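Local structure of Rio2 kinase (Chaetomium thermophilum, 4GYI) at residues K282-F285 and E286-F289; E271-F274 and D275-V278; G297-Y300 and K301-K304; S209-A212 and D213-L217. The protein probably phosphorylates serine and threonine residues as a magnesium-dependent RIO-type atypical protein kinase, and has an ATPase-dependent role in maturation of the pre-40S ribosomal subunit. All coordinates share one frame; numbering follows the deposited sequence.

Contact 1: residues K282-F285 and E286-F289; sequences KRFF and ERRF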
loop_
_atom_site.group_PDB
_atom_site.type_symbol
_atom_site.label_atom_id
_atom_site.label_comp_id
_atom_site.label_asym_id
_atom_site.label_seq_id
_atom_site.Cartn_x
_atom_site.Cartn_y
_atom_site.Cartn_z
ATOM N N LYS A 282 -2.849 -24.188 -0.283
ATOM C CA LYS A 282 -3.432 -25.531 -0.319
ATOM C C LYS A 282 -4.959 -25.469 -0.289
ATOM O O LYS A 282 -5.623 -26.123 -1.091
ATOM C CB LYS A 282 -2.936 -26.393 0.851
ATOM C CG LYS A 282 -1.465 -26.750 0.767
ATOM C CD LYS A 282 -1.068 -27.694 1.916
ATOM C CE LYS A 282 0.438 -27.938 1.926
ATOM N NZ LYS A 282 0.928 -28.845 3.006
ATOM N N ARG A 283 -5.514 -24.691 0.640
ATOM C CA ARG A 283 -6.969 -24.525 0.719
ATOM C C ARG A 283 -7.550 -24.113 -0.633
ATOM O O ARG A 283 -8.463 -24.760 -1.139
ATOM C CB ARG A 283 -7.353 -23.481 1.762
ATOM C CG ARG A 283 -7.691 -24.022 3.139
ATOM C CD ARG A 283 -8.324 -22.913 3.974
ATOM N NE ARG A 283 -9.384 -22.241 3.226
ATOM C CZ ARG A 283 -10.680 -22.349 3.498
ATOM N NH1 ARG A 283 -11.089 -23.087 4.522
ATOM N NH2 ARG A 283 -11.572 -21.707 2.753
ATOM N N PHE A 284 -7.007 -23.044 -1.214
ATOM C CA PHE A 284 -7.490 -22.560 -2.497
ATOM C C PHE A 284 -7.431 -23.642 -3.580
ATOM O O PHE A 284 -8.420 -23.902 -4.266
ATOM C CB PHE A 284 -6.728 -21.313 -2.952
ATOM C CG PHE A 284 -7.145 -20.832 -4.307
ATOM C CD1 PHE A 284 -8.339 -20.144 -4.470
ATOM C CD2 PHE A 284 -6.367 -21.109 -5.427
ATOM C CE1 PHE A 284 -8.741 -19.703 -5.724
ATOM C CE2 PHE A 284 -6.758 -20.695 -6.681
ATOM C CZ PHE A 284 -7.944 -19.972 -6.833
ATOM N N PHE A 285 -6.284 -24.297 -3.699
ATOM C CA PHE A 285 -6.125 -25.366 -4.674
ATOM C C PHE A 285 -7.033 -26.549 -4.419
ATOM O O PHE A 285 -7.339 -27.307 -5.327
ATOM C CB PHE A 285 -4.671 -25.804 -4.775
ATOM C CG PHE A 285 -3.879 -24.956 -5.713
ATOM C CD1 PHE A 285 -3.450 -25.452 -6.922
ATOM C CD2 PHE A 285 -3.626 -23.627 -5.410
ATOM C CE1 PHE A 285 -2.742 -24.648 -7.800
ATOM C CE2 PHE A 285 -2.918 -22.827 -6.279
ATOM C CZ PHE A 285 -2.479 -23.335 -7.474
ATOM N N GLU A 286 -7.491 -26.693 -3.187
ATOM C CA GLU A 286 -8.351 -27.812 -2.875
ATOM C C GLU A 286 -9.780 -27.469 -3.278
ATOM O O GLU A 286 -10.447 -28.267 -3.935
ATOM C CB GLU A 286 -8.250 -28.174 -1.395
ATOM C CG GLU A 286 -8.689 -29.582 -1.066
ATOM C CD GLU A 286 -10.194 -29.744 -1.071
ATOM O OE1 GLU A 286 -10.898 -28.735 -0.834
ATOM O OE2 GLU A 286 -10.674 -30.877 -1.312
ATOM N N ARG A 287 -10.250 -26.281 -2.904
ATOM C CA ARG A 287 -11.627 -25.904 -3.222
ATOM C C ARG A 287 -11.849 -25.489 -4.684
ATOM O O ARG A 287 -12.905 -25.770 -5.255
ATOM C CB ARG A 287 -12.184 -24.859 -2.240
ATOM C CG ARG A 287 -11.250 -23.711 -1.927
ATOM C CD ARG A 287 -11.861 -22.728 -0.922
ATOM N NE ARG A 287 -10.904 -21.703 -0.490
ATOM C CZ ARG A 287 -10.711 -20.533 -1.102
ATOM N NH1 ARG A 287 -11.406 -20.217 -2.186
ATOM N NH2 ARG A 287 -9.819 -19.673 -0.627
ATOM N N ARG A 288 -10.855 -24.849 -5.296
ATOM C CA ARG A 288 -11.011 -24.333 -6.662
ATOM C C ARG A 288 -10.685 -25.347 -7.773
ATOM O O ARG A 288 -11.400 -25.424 -8.773
ATOM C CB ARG A 288 -10.222 -23.025 -6.841
ATOM C CG ARG A 288 -10.118 -22.514 -8.280
ATOM C CD ARG A 288 -11.457 -22.115 -8.893
ATOM N NE ARG A 288 -11.291 -21.684 -10.285
ATOM C CZ ARG A 288 -11.521 -22.448 -11.357
ATOM N NH1 ARG A 288 -11.948 -23.700 -11.218
ATOM N NH2 ARG A 288 -11.329 -21.957 -12.574
ATOM N N PHE A 289 -9.620 -26.127 -7.605
ATOM C CA PHE A 289 -9.245 -27.101 -8.638
ATOM C C PHE A 289 -9.301 -28.550 -8.152
ATOM O O PHE A 289 -8.925 -29.464 -8.885
ATOM C CB PHE A 289 -7.846 -26.815 -9.182
ATOM C CG PHE A 289 -7.607 -25.373 -9.525
ATOM C CD1 PHE A 289 -8.235 -24.790 -10.616
ATOM C CD2 PHE A 289 -6.749 -24.605 -8.764
ATOM C CE1 PHE A 289 -8.011 -23.473 -10.932
ATOM C CE2 PHE A 289 -6.517 -23.293 -9.073
ATOM C CZ PHE A 289 -7.154 -22.717 -10.155
#

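Contact 2: residues E271-F274 and D275-V278; sequences EMYF and DRDV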
loop_
_atom_site.group_PDB
_atom_site.type_symbol
_atom_site.label_atom_id
_atom_site.label_comp_id
_atom_site.label_asym_id
_atom_site.label_seq_id
_atom_site.Cartn_x
_atom_site.Cartn_y
_atom_site.Cartn_z
ATOM N N GLU A 271 6.835 -18.995 12.234
ATOM C CA GLU A 271 6.289 -20.310 11.902
ATOM C C GLU A 271 4.785 -20.251 11.624
ATOM O O GLU A 271 4.302 -20.850 10.669
ATOM C CB GLU A 271 6.609 -21.356 12.982
ATOM C CG GLU A 271 6.021 -22.735 12.685
ATOM C CD GLU A 271 6.626 -23.856 13.529
ATOM O OE1 GLU A 271 7.475 -23.580 14.409
ATOM O OE2 GLU A 271 6.251 -25.029 13.302
ATOM N N MET A 272 4.051 -19.526 12.454
ATOM C CA MET A 272 2.626 -19.347 12.223
ATOM C C MET A 272 2.381 -18.630 10.875
ATOM O O MET A 272 1.519 -19.041 10.098
ATOM C CB MET A 272 1.989 -18.590 13.396
ATOM C CG MET A 272 0.497 -18.244 13.211
ATOM S SD MET A 272 0.110 -16.759 12.227
ATOM C CE MET A 272 0.771 -15.467 13.277
ATOM N N TYR A 273 3.150 -17.580 10.590
ATOM C CA TYR A 273 2.971 -16.824 9.337
ATOM C C TYR A 273 3.336 -17.661 8.103
ATOM O O TYR A 273 2.611 -17.670 7.104
ATOM C CB TYR A 273 3.758 -15.507 9.341
ATOM C CG TYR A 273 3.241 -14.458 10.309
ATOM C CD1 TYR A 273 2.022 -13.819 10.096
ATOM C CD2 TYR A 273 3.986 -14.089 11.427
ATOM C CE1 TYR A 273 1.553 -12.860 10.983
ATOM C CE2 TYR A 273 3.526 -13.129 12.319
ATOM C CZ TYR A 273 2.312 -12.521 12.097
ATOM O OH TYR A 273 1.858 -11.568 12.986
ATOM N N PHE A 274 4.460 -18.365 8.176
ATOM C CA PHE A 274 4.831 -19.300 7.119
ATOM C C PHE A 274 3.709 -20.309 6.861
ATOM O O PHE A 274 3.186 -20.386 5.746
ATOM C CB PHE A 274 6.124 -20.034 7.473
ATOM C CG PHE A 274 6.642 -20.920 6.379
ATOM C CD1 PHE A 274 7.477 -20.415 5.395
ATOM C CD2 PHE A 274 6.302 -22.268 6.339
ATOM C CE1 PHE A 274 7.962 -21.233 4.383
ATOM C CE2 PHE A 274 6.778 -23.088 5.335
ATOM C CZ PHE A 274 7.617 -22.563 4.351
ATOM N N ASP A 275 3.343 -21.066 7.896
ATOM C CA ASP A 275 2.371 -22.151 7.758
ATOM C C ASP A 275 1.050 -21.640 7.211
ATOM O O ASP A 275 0.370 -22.332 6.461
ATOM C CB ASP A 275 2.123 -22.832 9.100
ATOM C CG ASP A 275 3.268 -23.731 9.525
ATOM O OD1 ASP A 275 4.030 -24.189 8.646
ATOM O OD2 ASP A 275 3.399 -23.992 10.743
ATOM N N ARG A 276 0.704 -20.412 7.585
ATOM C CA ARG A 276 -0.557 -19.823 7.183
ATOM C C ARG A 276 -0.575 -19.521 5.686
ATOM O O ARG A 276 -1.577 -19.747 5.015
ATOM C CB ARG A 276 -0.828 -18.560 7.980
ATOM C CG ARG A 276 -2.272 -18.116 7.932
ATOM C CD ARG A 276 -2.493 -16.905 8.829
ATOM N NE ARG A 276 -1.842 -15.720 8.291
ATOM C CZ ARG A 276 -1.811 -14.535 8.897
ATOM N NH1 ARG A 276 -2.400 -14.370 10.075
ATOM N NH2 ARG A 276 -1.190 -13.512 8.321
ATOM N N ASP A 277 0.531 -19.004 5.169
ATOM C CA ASP A 277 0.661 -18.772 3.730
ATOM C C ASP A 277 0.497 -20.087 2.943
ATOM O O ASP A 277 -0.303 -20.172 2.003
ATOM C CB ASP A 277 2.007 -18.087 3.399
ATOM C CG ASP A 277 1.999 -16.546 3.674
ATOM O OD1 ASP A 277 0.914 -15.970 3.955
ATOM O OD2 ASP A 277 3.086 -15.908 3.579
ATOM N N VAL A 278 1.247 -21.110 3.336
ATOM C CA VAL A 278 1.170 -22.415 2.680
ATOM C C VAL A 278 -0.255 -22.999 2.748
ATOM O O VAL A 278 -0.778 -23.503 1.755
ATOM C CB VAL A 278 2.171 -23.411 3.322
ATOM C CG1 VAL A 278 1.928 -24.823 2.824
ATOM C CG2 VAL A 278 3.614 -22.978 3.073
HETATM O O HOH W 1 0.640 -15.557 6.602
#

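Contact 3: residues G297-Y300 and K301-K304; sequences GPFY and KDAK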
loop_
_atom_site.group_PDB
_atom_site.type_symbol
_atom_site.label_atom_id
_atom_site.label_comp_id
_atom_site.label_asym_id
_atom_site.label_seq_id
_atom_site.Cartn_x
_atom_site.Cartn_y
_atom_site.Cartn_z
ATOM N N GLY A 297 4.226 -30.773 3.558
ATOM C CA GLY A 297 4.803 -29.461 3.783
ATOM C C GLY A 297 4.564 -28.494 2.629
ATOM O O GLY A 297 3.512 -28.554 1.998
ATOM N N PRO A 298 5.534 -27.596 2.347
ATOM C CA PRO A 298 6.803 -27.484 3.076
ATOM C C PRO A 298 6.569 -26.994 4.496
ATOM O O PRO A 298 5.529 -26.405 4.777
ATOM C CB PRO A 298 7.588 -26.439 2.267
ATOM C CG PRO A 298 6.565 -25.611 1.619
ATOM C CD PRO A 298 5.406 -26.541 1.321
ATOM N N PHE A 299 7.495 -27.298 5.390
ATOM C CA PHE A 299 7.340 -26.919 6.783
ATOM C C PHE A 299 8.342 -25.830 7.099
ATOM O O PHE A 299 9.424 -25.779 6.498
ATOM C CB PHE A 299 7.585 -28.117 7.695
ATOM C CG PHE A 299 6.893 -29.367 7.250
ATOM C CD1 PHE A 299 5.542 -29.549 7.493
ATOM C CD2 PHE A 299 7.592 -30.363 6.592
ATOM C CE1 PHE A 299 4.897 -30.702 7.085
ATOM C CE2 PHE A 299 6.958 -31.513 6.184
ATOM C CZ PHE A 299 5.603 -31.685 6.436
ATOM N N TYR A 300 7.979 -24.972 8.044
ATOM C CA TYR A 300 8.828 -23.863 8.460
ATOM C C TYR A 300 10.241 -24.283 8.878
ATOM O O TYR A 300 11.218 -23.630 8.503
ATOM C CB TYR A 300 8.166 -23.109 9.605
ATOM C CG TYR A 300 9.027 -22.018 10.192
ATOM C CD1 TYR A 300 9.159 -20.792 9.551
ATOM C CD2 TYR A 300 9.708 -22.213 11.392
ATOM C CE1 TYR A 300 9.943 -19.784 10.094
ATOM C CE2 TYR A 300 10.497 -21.219 11.937
ATOM C CZ TYR A 300 10.611 -20.005 11.284
ATOM O OH TYR A 300 11.391 -19.010 11.835
ATOM N N LYS A 301 10.359 -25.361 9.651
ATOM C CA LYS A 301 11.681 -25.765 10.131
ATOM C C LYS A 301 12.618 -26.130 8.985
ATOM O O LYS A 301 13.825 -25.923 9.088
ATOM C CB LYS A 301 11.615 -26.902 11.159
ATOM C CG LYS A 301 10.227 -27.429 11.455
ATOM C CD LYS A 301 9.793 -28.497 10.458
ATOM C CE LYS A 301 10.605 -29.778 10.607
ATOM N NZ LYS A 301 10.031 -30.888 9.796
ATOM N N ASP A 302 12.061 -26.671 7.903
ATOM C CA ASP A 302 12.830 -26.895 6.683
ATOM C C ASP A 302 13.280 -25.553 6.131
ATOM O O ASP A 302 14.471 -25.301 5.991
ATOM C CB ASP A 302 11.994 -27.593 5.606
ATOM C CG ASP A 302 11.375 -28.886 6.081
ATOM O OD1 ASP A 302 10.293 -29.240 5.549
ATOM O OD2 ASP A 302 11.966 -29.543 6.971
ATOM N N ALA A 303 12.306 -24.700 5.812
ATOM C CA ALA A 303 12.568 -23.397 5.196
ATOM C C ALA A 303 13.623 -22.555 5.932
ATOM O O ALA A 303 14.509 -21.983 5.297
ATOM C CB ALA A 303 11.263 -22.604 5.042
ATOM N N LYS A 304 13.533 -22.487 7.261
ATOM C CA LYS A 304 14.438 -21.634 8.022
ATOM C C LYS A 304 15.911 -22.014 7.860
ATOM O O LYS A 304 16.786 -21.162 7.968
ATOM C CB LYS A 304 14.064 -21.581 9.508
ATOM C CG LYS A 304 14.734 -20.411 10.223
ATOM C CD LYS A 304 14.303 -20.250 11.668
ATOM C CE LYS A 304 14.754 -18.889 12.190
ATOM N NZ LYS A 304 14.338 -18.634 13.595
#

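Contact 4: residues S209-A212 and D213-L217; sequences SLYA and DLIAL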
loop_
_atom_site.group_PDB
_atom_site.type_symbol
_atom_site.label_atom_id
_atom_site.label_comp_id
_atom_site.label_asym_id
_atom_site.label_seq_id
_atom_site.Cartn_x
_atom_site.Cartn_y
_atom_site.Cartn_z
ATOM N N SER A 209 1.366 -27.719 -11.697
ATOM C CA SER A 209 2.459 -26.842 -12.103
ATOM C C SER A 209 2.349 -25.494 -11.430
ATOM O O SER A 209 3.334 -24.959 -10.937
ATOM C CB SER A 209 2.446 -26.628 -13.615
ATOM O OG SER A 209 2.907 -27.782 -14.291
ATOM N N LEU A 210 1.149 -24.928 -11.444
ATOM C CA LEU A 210 0.941 -23.622 -10.839
ATOM C C LEU A 210 1.194 -23.707 -9.327
ATOM O O LEU A 210 1.868 -22.850 -8.762
ATOM C CB LEU A 210 -0.457 -23.083 -11.158
ATOM C CG LEU A 210 -0.839 -21.747 -10.506
ATOM C CD1 LEU A 210 0.140 -20.636 -10.898
ATOM C CD2 LEU A 210 -2.283 -21.351 -10.833
ATOM N N TYR A 211 0.661 -24.754 -8.695
ATOM C CA TYR A 211 0.889 -25.002 -7.280
ATOM C C TYR A 211 2.375 -25.067 -6.971
ATOM O O TYR A 211 2.846 -24.412 -6.042
ATOM C CB TYR A 211 0.213 -26.294 -6.850
ATOM C CG TYR A 211 0.478 -26.702 -5.412
ATOM C CD1 TYR A 211 -0.310 -26.219 -4.378
ATOM C CD2 TYR A 211 1.504 -27.585 -5.094
ATOM C CE1 TYR A 211 -0.086 -26.607 -3.068
ATOM C CE2 TYR A 211 1.734 -27.978 -3.784
ATOM C CZ TYR A 211 0.935 -27.487 -2.784
ATOM O OH TYR A 211 1.154 -27.866 -1.491
ATOM N N ALA A 212 3.115 -25.829 -7.768
ATOM C CA ALA A 212 4.564 -25.933 -7.586
ATOM C C ALA A 212 5.250 -24.588 -7.748
ATOM O O ALA A 212 6.190 -24.274 -7.021
ATOM C CB ALA A 212 5.142 -26.923 -8.554
ATOM N N ASP A 213 4.786 -23.788 -8.703
ATOM C CA ASP A 213 5.330 -22.442 -8.856
ATOM C C ASP A 213 5.070 -21.544 -7.609
ATOM O O ASP A 213 5.968 -20.854 -7.126
ATOM C CB ASP A 213 4.836 -21.798 -10.164
ATOM C CG ASP A 213 5.556 -22.349 -11.407
ATOM O OD1 ASP A 213 6.292 -23.362 -11.296
ATOM O OD2 ASP A 213 5.383 -21.771 -12.503
ATOM N N LEU A 214 3.858 -21.579 -7.075
ATOM C CA LEU A 214 3.534 -20.771 -5.893
ATOM C C LEU A 214 4.340 -21.201 -4.671
ATOM O O LEU A 214 4.826 -20.361 -3.906
ATOM C CB LEU A 214 2.037 -20.832 -5.606
ATOM C CG LEU A 214 1.206 -20.256 -6.759
ATOM C CD1 LEU A 214 -0.266 -20.470 -6.527
ATOM C CD2 LEU A 214 1.515 -18.766 -6.968
ATOM N N ILE A 215 4.496 -22.511 -4.504
ATOM C CA ILE A 215 5.270 -23.061 -3.397
ATOM C C ILE A 215 6.729 -22.661 -3.526
ATOM O O ILE A 215 7.348 -22.232 -2.552
ATOM C CB ILE A 215 5.171 -24.600 -3.334
ATOM C CG1 ILE A 215 3.742 -25.019 -2.980
ATOM C CG2 ILE A 215 6.160 -25.161 -2.327
ATOM C CD1 ILE A 215 3.192 -24.381 -1.697
ATOM N N ALA A 216 7.283 -22.787 -4.730
ATOM C CA ALA A 216 8.649 -22.311 -4.958
ATOM C C ALA A 216 8.787 -20.818 -4.583
ATOM O O ALA A 216 9.784 -20.411 -3.984
ATOM C CB ALA A 216 9.110 -22.577 -6.421
ATOM N N LEU A 217 7.780 -20.007 -4.902
ATOM C CA LEU A 217 7.815 -18.601 -4.498
ATOM C C LEU A 217 7.900 -18.405 -2.978
ATOM O O LEU A 217 8.670 -17.575 -2.505
ATOM C CB LEU A 217 6.617 -17.816 -5.045
ATOM C CG LEU A 217 6.765 -17.279 -6.460
ATOM C CD1 LEU A 217 5.518 -16.518 -6.855
ATOM C CD2 LEU A 217 7.999 -16.404 -6.563
#

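Contact 1: residues K282-F285 and E286-F289
Phe284 lies alongside Arg288 in the last turns of helix 270-289, both side chains running the same way. Arg288 CB sits over one face of the ring, 4.0 Å from the centroid of Phe284 and 19° off the normal, a CH-pi contact; CG then slides out toward the rim. Phe289 turns an edge toward the face of Phe285, with Phe289 CD2 3.9 Å from Phe285 CD1. It also meets Phe284 obliquely, CE2 of Phe289 to CE2 of Phe284 at 3.5 Å, which closes an aromatic cluster of three.

Arg287 takes the unusual first torsion of 45°, CG lodged between N and C, and from there its extended chain carries the guanidinium back to the edge of the Phe284 ring, NH1 to CD1 of Phe284 at 3.8 Å. Glu233 pairs with it in a salt bridge through NH2. Backbone bonds hold the frame: Arg288 N bonds to Phe284 O at 2.8 Å, and Arg283 O accepts from both Glu286 N and Arg287 N.

Arg283 NH2 and Arg287 NE come within 3.3 Å. The Glu233 carboxylate would probably offset part of that like-charge crowding, while Phe285 and Phe289 turn an apolar side to helix 207-223 and Phe284 packs on loop residues Met198 and Glu233.

Contact 2: residues E271-F274 and D275-V278
Asp275 N bonds to Glu271 O, opening a run of four i to i+4 hydrogen bonds that continues with Arg276 to Met272, Asp277 to Tyr273 and Val278 to Phe274. This is regular alpha-helix, the early part of helix 270-289 in the RIO kinase domain. The Val278 N to Phe274 O bond measures 3.2 Å.

Two faces of the helix differ in character. On the buried one, the first torsion of Phe274, with CG opposite its own N (chi1 -175°), directs the ring along the helix toward the residue four further on, and CE2 of Phe274 comes to 3.9 Å from CG2 of Val278; Ile218 and Leu219 of helix 207-223 pack on the same ring. On the more exposed side Glu271 and Asp275 run side by side, and their carboxylates come to 4.0 Å between OE2 of Glu271 and OD2 of Asp275, a like-charge approach that probably costs some energy.

Arg276 lies beside Tyr273. A bend at chi3 (70°) turns its guanidinium about perpendicular to the ring, with NH2 at the ring edge, 3.7 Å from Tyr273 CD1. Met272 CE lies over the centre of one face of the Tyr273 ring. Gly229 takes Arg276 NH2 through its O and Asp277 OD2 through its N, and Phe231 N binds Asp277 OD1, tying the helix to the segment that leads to Asn235 at the magnesium site. Between these charged groups a single water donates to Tyr273 O and to Asp277 OD1, the latter at 2.7 Å, and accepts from Arg276 NE at 3.0 Å.

Contact 3: residues G297-Y300 and K301-K304
Phe299 O is gripped by two amides at the start of helix 300-304: a straight bond from Ala303 N at 3.2 Å, in the carbonyl plane, and a weak, strongly bent one from Asp302 N. Phe299 is the N-cap residue, and Asp302 reaches back to it, OD1 accepting weakly from Phe299 N at 3.4 Å. The same OD1 lies at the edge of the Phe299 ring, 3.1 Å from CD2, with the carboxylate turned 73° from the ring plane. Gly297 CA covers the centre of one face of that ring, and the peptide joining Gly297 to Pro298 is cis.

One residue further along, Lys304 N bonds to Tyr300 O at 2.9 Å. Lys304 runs alongside the tyrosine, fully extended past CG, so its CD meets OH of Tyr300 at 3.2 Å and its CB lies over one ring face, toward the rim. Tyr300 OH itself bonds to Met265 O, and the ring rests on Ala270, Glu271 and Phe274 of helix 270-289.

Lys301 curls back with CD 3.6 Å from Phe299 CB, and its NZ makes a long salt bridge to Asp302 OD2. A carboxylate near the N-terminal end of a helix would probably be stabilised by the helix dipole as well as by this lysine.

Contact 4: residues S209-A212 and D213-L217
Tyr211 and Ile215 make the tight part of this contact on helix 207-223. Ile215 CG1 presses on one face of the ring, 3.8 Å from the Tyr211 centroid and 19° off its normal, a CH-pi contact, while CD1 continues toward CZ and the hydroxyl. Ile215 CG1 also lies 3.2 Å from Tyr211 O, so the branch is wedged between the ring and the backbone.

Leu210 and Leu214 pack more gently, CG of Leu210 to CD1 of Leu214 at 4.2 Å, and both sit against Met198 and Phe285. The solvent side is sparser: Ser209, Ala212, Asp213 and Ala216 are exposed and meet one another chiefly through backbone. There Asp213 N bonds to Ser209 O and Ala216 N to Ala212 O, each at 2.9 Å, and Ser209 OG turns to Asp206 OD2.

Around the ring of Tyr211 the protein closes in: Phe285 meets it edge-to-face and Phe291 also reaches it. Pro298, for its part, touches Ile215. With Leu210, Tyr211 and Leu214 buried and Ser209, Ala212, Asp213 and Ala216 exposed, the helix is amphipathic, its apolar face turned to helix 270-289 and to strands 236-242 and 250-256 of the kinase domain.

Overall arrangement
Along the chain contact 4 comes first, on helix 207-223, followed by contacts 2 and 1 on helix 270-289 and contact 3 at the start of helix 300-304. Contacts 1 and 2 share one helix with centres 16 Å apart. Contact 1 touches contact 4 (centres 13 Å apart) where Phe285 meets Tyr211, Leu210 and Leu214, and Lys282 NZ reaches Gly297 O of contact 3. Contacts 2 and 3 are the closest pair, centres 9 Å apart, with Phe274 against Tyr300. Contacts 2 and 4 do not touch. Helices 207-223 and 270-289 thus pack together in the RIO domain, and segment 297-304 lies against both; ADP and magnesium are about 11 to 14 Å from the nearest side chains of contacts 1, 2 and 4.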